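Local coordinates for mbDLG-3 protein (Monosiga brevicollis, PDB 6X1N), which forms the third PDZ domain of a choanoflagellate Dlg-type scaffold and probably binds short peptide tails of partner proteins, possibly including protein kinases, at residues 59-62 with 68-71; 62-67 with 78-83; 37-42 with 94-99. All coordinates share one frame; numbering follows the deposited sequence.

Contact 1: residues 59-62 with 68-71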
# COMPACT_ATOMS: atom_id res chain seq x y z
N ASP A 59 0.83 -4.14 5.83
CA ASP A 59 1.77 -4.37 4.74
C ASP A 59 2.40 -3.05 4.32
O ASP A 59 1.71 -2.03 4.19
CB ASP A 59 1.05 -4.90 3.49
CG ASP A 59 0.65 -6.35 3.59
OD1 ASP A 59 1.14 -7.07 4.49
OD2 ASP A 59 -0.10 -6.78 2.69
N GLN A 60 3.70 -3.07 4.06
CA GLN A 60 4.32 -1.98 3.33
C GLN A 60 4.09 -2.20 1.84
O GLN A 60 4.30 -3.31 1.33
CB GLN A 60 5.81 -1.89 3.62
CG GLN A 60 6.44 -0.74 2.87
CD GLN A 60 7.79 -0.30 3.40
OE1 GLN A 60 8.37 -0.95 4.27
NE2 GLN A 60 8.30 0.80 2.85
N ILE A 61 3.62 -1.15 1.16
CA ILE A 61 3.51 -1.16 -0.29
C ILE A 61 4.86 -0.68 -0.82
O ILE A 61 5.14 0.52 -0.84
CB ILE A 61 2.38 -0.27 -0.80
CG1 ILE A 61 1.06 -0.56 -0.09
CG2 ILE A 61 2.24 -0.47 -2.30
CD1 ILE A 61 -0.12 0.29 -0.62
N LEU A 62 5.70 -1.62 -1.26
CA LEU A 62 7.02 -1.25 -1.75
C LEU A 62 6.93 -0.59 -3.12
O LEU A 62 7.70 0.33 -3.43
CB LEU A 62 7.93 -2.48 -1.79
CG LEU A 62 8.21 -3.10 -0.42
CD1 LEU A 62 8.83 -4.50 -0.56
CD2 LEU A 62 9.12 -2.20 0.40
N ASP A 68 8.22 2.99 -7.53
CA ASP A 68 8.85 2.76 -6.24
C ASP A 68 8.25 3.72 -5.22
O ASP A 68 8.36 4.94 -5.38
CB ASP A 68 10.34 3.03 -6.42
CG ASP A 68 11.17 2.74 -5.18
OD1 ASP A 68 10.63 2.67 -4.06
OD2 ASP A 68 12.40 2.59 -5.33
N LEU A 69 7.64 3.19 -4.17
CA LEU A 69 6.99 4.02 -3.16
C LEU A 69 7.80 4.15 -1.87
O LEU A 69 7.25 4.57 -0.85
CB LEU A 69 5.58 3.50 -2.86
CG LEU A 69 4.61 3.50 -4.03
CD1 LEU A 69 3.24 3.02 -3.57
CD2 LEU A 69 4.50 4.87 -4.68
N ALA A 70 9.10 3.84 -1.89
CA ALA A 70 9.87 3.88 -0.66
C ALA A 70 9.78 5.24 0.03
O ALA A 70 9.72 5.32 1.26
CB ALA A 70 11.34 3.52 -0.94
N LEU A 71 9.80 6.32 -0.76
CA LEU A 71 9.85 7.67 -0.22
C LEU A 71 8.59 8.47 -0.53
O LEU A 71 8.60 9.70 -0.39
CB LEU A 71 11.09 8.42 -0.73
CG LEU A 71 12.46 7.77 -0.52
CD1 LEU A 71 13.54 8.68 -1.09
CD2 LEU A 71 12.69 7.54 0.95
O HOH W 1 6.68 2.22 0.72
O HOH W 2 10.33 0.43 -2.63
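Leu62 and Leu69 meet through a single backbone hydrogen bond, from Leu69 N to Leu62 O at 3.0 Å, nearly straight at 166°. The donor lies 35° from the carbonyl plane, and a second partner shares the oxygen: a bridging water gives one proton to Leu62 O and another to Asp68 OD1, so that two bonds grip this carbonyl.

Asp68 OD1 is itself doubly used. Its CG is anti to the backbone N (chi1 -176°), which sets the carboxylate beside its own carbonyl carbon, facing the amide two residues on; OD1 accepts from Ala70 N at 2.9 Å, an Asx turn. In this PDZ domain the turn falls where the short strand 67-68, hairpin partner of strand 59-64, gives way to the loop that leads into helix 74-82.

A further water spans the wider gap beyond the last backbone bond. It donates to Ile61 O at 2.8 Å and to Leu69 O at 2.9 Å while accepting from Gln60 NE2, and so links two carbonyl oxygens that cannot bond each other.

The apolar part of the contact is made by two buried side chains: Ile61 and Leu69 run side by side, with Ile61 CG2 3.8 Å from Leu69 CD1, and Leu69 CB also rests 3.6 Å from Ile61 O. Leu91 and Leu93 of strand 88-95 pack against Ile61 as well.

Contact 2: residues 62-67 with 78-83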
# COMPACT_ATOMS: atom_id res chain seq x y z
N LEU A 62 5.70 -1.62 -1.26
CA LEU A 62 7.02 -1.25 -1.75
C LEU A 62 6.93 -0.59 -3.12
O LEU A 62 7.70 0.33 -3.43
CB LEU A 62 7.93 -2.48 -1.79
CG LEU A 62 8.21 -3.10 -0.42
CD1 LEU A 62 8.83 -4.50 -0.56
CD2 LEU A 62 9.12 -2.20 0.40
N SER A 63 6.01 -1.06 -3.96
CA SER A 63 5.81 -0.44 -5.26
C SER A 63 4.37 -0.66 -5.68
O SER A 63 3.70 -1.59 -5.22
CB SER A 63 6.77 -1.02 -6.30
OG SER A 63 6.57 -2.41 -6.45
N MET A 64 3.90 0.21 -6.57
CA MET A 64 2.56 0.11 -7.12
C MET A 64 2.63 0.55 -8.57
O MET A 64 3.12 1.64 -8.87
CB MET A 64 1.59 1.03 -6.37
CG MET A 64 0.18 0.99 -6.91
SD MET A 64 -0.94 2.17 -6.14
CE MET A 64 -0.90 1.63 -4.42
N ASN A 65 2.15 -0.30 -9.47
CA ASN A 65 2.10 0.02 -10.90
C ASN A 65 3.47 0.48 -11.41
O ASN A 65 3.58 1.46 -12.15
CB ASN A 65 0.99 1.02 -11.22
CG ASN A 65 -0.38 0.40 -11.10
OD1 ASN A 65 -0.50 -0.82 -11.00
ND2 ASN A 65 -1.42 1.22 -11.13
N GLY A 66 4.51 -0.22 -10.99
CA GLY A 66 5.86 0.07 -11.42
C GLY A 66 6.53 1.24 -10.73
O GLY A 66 7.69 1.54 -11.04
N GLN A 67 5.85 1.92 -9.81
CA GLN A 67 6.39 3.09 -9.13
C GLN A 67 6.94 2.69 -7.77
O GLN A 67 6.23 2.10 -6.95
CB GLN A 67 5.33 4.17 -8.96
CG GLN A 67 4.60 4.51 -10.25
CD GLN A 67 5.54 4.79 -11.39
OE1 GLN A 67 5.57 4.06 -12.39
NE2 GLN A 67 6.33 5.85 -11.26
N ALA A 78 -1.94 8.19 -2.60
CA ALA A 78 -3.39 8.24 -2.78
C ALA A 78 -3.74 8.79 -4.16
O ALA A 78 -4.69 8.33 -4.80
CB ALA A 78 -4.03 9.09 -1.68
N ASN A 79 -2.95 9.75 -4.63
CA ASN A 79 -3.16 10.31 -5.96
C ASN A 79 -2.88 9.28 -7.04
O ASN A 79 -3.63 9.17 -8.01
CB ASN A 79 -2.26 11.54 -6.10
CG ASN A 79 -2.73 12.51 -7.16
OD1 ASN A 79 -3.81 13.10 -7.05
ND2 ASN A 79 -1.89 12.73 -8.17
N LEU A 80 -1.80 8.51 -6.88
CA LEU A 80 -1.49 7.44 -7.82
C LEU A 80 -2.68 6.49 -7.97
O LEU A 80 -3.11 6.18 -9.08
CB LEU A 80 -0.23 6.70 -7.34
CG LEU A 80 0.33 5.58 -8.22
CD1 LEU A 80 0.68 6.07 -9.62
CD2 LEU A 80 1.53 4.92 -7.56
N VAL A 81 -3.26 6.07 -6.84
CA VAL A 81 -4.41 5.17 -6.87
C VAL A 81 -5.60 5.84 -7.55
O VAL A 81 -6.26 5.25 -8.42
CB VAL A 81 -4.79 4.72 -5.45
CG1 VAL A 81 -6.09 3.90 -5.48
CG2 VAL A 81 -3.66 3.93 -4.84
N LYS A 82 -5.92 7.07 -7.12
CA LYS A 82 -7.12 7.75 -7.62
C LYS A 82 -7.04 8.00 -9.12
O LYS A 82 -8.07 8.07 -9.79
CB LYS A 82 -7.31 9.06 -6.85
CG LYS A 82 -8.61 9.80 -7.17
CD LYS A 82 -9.85 9.09 -6.63
CE LYS A 82 -11.13 9.87 -6.96
NZ LYS A 82 -12.36 9.14 -6.56
N HIS A 83 -5.83 8.10 -9.66
CA HIS A 83 -5.61 8.41 -11.07
C HIS A 83 -5.56 7.19 -11.98
O HIS A 83 -5.45 7.35 -13.20
CB HIS A 83 -4.34 9.24 -11.25
CG HIS A 83 -4.47 10.67 -10.82
ND1 HIS A 83 -3.76 11.69 -11.41
CD2 HIS A 83 -5.24 11.24 -9.86
CE1 HIS A 83 -4.08 12.84 -10.83
NE2 HIS A 83 -4.97 12.59 -9.89
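Met64 reaches from the end of strand 59-64 to Leu80 and Val81 on helix 74-82, the helix that in PDZ domains walls one side of the peptide-binding groove. The strand ends in a type I' beta turn from Met64 to Gln67, closed by reciprocal backbone bonds between these two residues. Asn65 and Gly66, both with positive phi, fill its corners, and Asn65 OD1 accepts from Thr90 N on strand 88-95.

Across to the helix there is no hydrogen bond; the shapes of the side chains do the work. Met64 runs out almost fully extended, CG anti to the backbone N (chi1 179°) and chi2 likewise trans, and these two torsions put SD 3.5 Å from Val81 CG2, a snug fit. The bend at chi3 (-61°) then turns CE back to the same methyl, and the two side chains cross at about a right angle.

Leu80 comes from the helix in the reverse direction, alongside Met64. With chi1 trans and chi2 at 58°, CD2 is the methyl anti to CA and leads the chain toward Met64: it is 4.0 Å from Met64 SD and 3.9 Å from Met64 O. The same methyl meets the aliphatic part of Gln67, whose CG approaches it to 4.1 Å. Leu80 is thereby held against both ends of the turn.

Met64 and Val81 also share Met89 of strand 88-95 as a packing partner. A glycerol, probably from the crystallisation liquor, lies about 4 Å from the Val81 side chain, consistent with its place along the groove. Val81 CG2 is 3.6 Å from Met64 CE.

Contact 3: residues 37-42 with 94-99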
# COMPACT_ATOMS: atom_id res chain seq x y z
N GLY A 37 7.58 5.31 4.27
CA GLY A 37 7.00 4.23 3.50
C GLY A 37 5.48 4.30 3.49
O GLY A 37 4.84 4.95 4.32
N ILE A 38 4.90 3.64 2.50
CA ILE A 38 3.45 3.58 2.31
C ILE A 38 2.96 2.26 2.86
O ILE A 38 3.58 1.21 2.62
CB ILE A 38 3.12 3.71 0.82
CG1 ILE A 38 3.63 5.04 0.25
CG2 ILE A 38 1.61 3.54 0.59
CD1 ILE A 38 3.10 6.25 0.99
N PHE A 39 1.84 2.28 3.59
CA PHE A 39 1.31 1.10 4.26
C PHE A 39 -0.17 0.92 4.00
O PHE A 39 -0.90 1.89 3.82
CB PHE A 39 1.55 1.20 5.77
CG PHE A 39 2.96 0.91 6.13
CD1 PHE A 39 3.94 1.85 5.91
CD2 PHE A 39 3.32 -0.32 6.62
CE1 PHE A 39 5.26 1.56 6.19
CE2 PHE A 39 4.63 -0.61 6.92
CZ PHE A 39 5.59 0.32 6.70
N ILE A 40 -0.61 -0.34 3.99
CA ILE A 40 -2.04 -0.64 3.99
C ILE A 40 -2.55 -0.40 5.40
O ILE A 40 -2.06 -1.01 6.36
CB ILE A 40 -2.28 -2.09 3.57
CG1 ILE A 40 -1.64 -2.39 2.21
CG2 ILE A 40 -3.78 -2.40 3.62
CD1 ILE A 40 -2.40 -1.94 1.04
N SER A 41 -3.53 0.49 5.54
CA SER A 41 -4.10 0.81 6.84
C SER A 41 -5.46 0.18 7.10
O SER A 41 -5.93 0.24 8.24
CB SER A 41 -4.19 2.33 7.02
OG SER A 41 -4.91 2.91 5.95
N ARG A 42 -6.11 -0.41 6.10
CA ARG A 42 -7.38 -1.08 6.36
C ARG A 42 -7.73 -1.92 5.16
O ARG A 42 -7.53 -1.50 4.02
CB ARG A 42 -8.50 -0.04 6.58
CG ARG A 42 -9.77 -0.59 7.18
CD ARG A 42 -9.63 -0.89 8.65
NE ARG A 42 -10.95 -1.21 9.19
CZ ARG A 42 -11.64 -0.45 10.04
NH1 ARG A 42 -11.13 0.69 10.50
NH2 ARG A 42 -12.84 -0.83 10.45
N THR A 94 4.84 -6.40 1.54
CA THR A 94 5.40 -7.29 2.56
C THR A 94 4.97 -6.78 3.93
O THR A 94 4.88 -5.57 4.15
CB THR A 94 6.92 -7.40 2.43
OG1 THR A 94 7.40 -8.53 3.18
CG2 THR A 94 7.61 -6.12 2.90
N ALA A 95 4.65 -7.70 4.83
CA ALA A 95 4.25 -7.28 6.17
C ALA A 95 5.42 -6.59 6.85
O ALA A 95 6.55 -7.09 6.81
CB ALA A 95 3.80 -8.49 6.99
N ASN A 96 5.18 -5.43 7.44
CA ASN A 96 6.25 -4.68 8.10
C ASN A 96 5.69 -4.12 9.39
O ASN A 96 5.38 -2.93 9.50
CB ASN A 96 6.81 -3.59 7.17
CG ASN A 96 8.02 -2.90 7.76
OD1 ASN A 96 8.38 -3.14 8.92
ND2 ASN A 96 8.63 -2.02 6.98
N PRO A 97 5.53 -4.98 10.40
CA PRO A 97 4.87 -4.52 11.63
C PRO A 97 5.66 -3.50 12.40
O PRO A 97 5.06 -2.63 13.05
CB PRO A 97 4.67 -5.82 12.43
CG PRO A 97 5.72 -6.75 11.90
CD PRO A 97 5.85 -6.42 10.44
N GLY A 98 7.00 -3.56 12.35
CA GLY A 98 7.79 -2.58 13.08
C GLY A 98 7.55 -1.17 12.59
O GLY A 98 7.25 -0.26 13.36
N MET A 99 7.66 -0.97 11.27
CA MET A 99 7.46 0.37 10.73
C MET A 99 6.00 0.79 10.85
O MET A 99 5.71 1.96 11.12
CB MET A 99 7.93 0.43 9.27
CG MET A 99 7.83 1.84 8.68
SD MET A 99 8.96 3.03 9.46
CE MET A 99 10.46 2.68 8.58
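The start of helix 97-102, the extra C-terminal helix also known from the third PDZ domain of PSD-95, is laid here against strand 38-43 by one aromatic ring. Phe39 sends its far end into the first turn: CZ lies 3.4 Å from Met99 CG and 3.5 Å from Met99 CB, a tight fit in which the two side chains cross at about a right angle. Bends at chi2 (66°) and chi3 turn the rest of Met99 off the ring, leaving CB and CG to do the touching. On the Asn96 side, Phe39 CE2 is 3.5 Å from Asn96 O and 3.7 Å from Asn96 CB, with ring and amide planes 50° apart.

Asn96 is the N-cap of the helix. Its OD1 accepts from Met99 N at 3.3 Å, the donor standing well above the carbonyl plane, while ND2 donates to Gln60 OE1. An alanine here has neither OD1 nor ND2, and the first turn of the helix would probably be less firmly held, with the Gln60 amide freer to turn.

Phe39 sits on the middle strand of three, packing also on Leu22 of strand 19-22 and Gln60 of strand 59-64, while Met99 touches Val36 in the loop that leads into strand 38-43.

How the contacts relate
Of the segments in contact, 37-42 comes first along the chain, and its partner arrives only at the end of strand 88-95 and the start of helix 97-102; contact 3 therefore closes a long loop that encloses both others. Within it, contact 1 closes a short hairpin when the chain returns at 68-71. Contact 2 starts from the same strand, sharing Leu62, but closes later, on helix 74-82, so these two loops overlap rather than nest. Leu69 joins them physically, packing on both Met64 and Leu80. Backbone bonds from Gln60 to Thr94 and from Ile61 to Ile38 make strand 59-64 the common middle, with contacts 2 and 3 on opposite sides of the chain's centre.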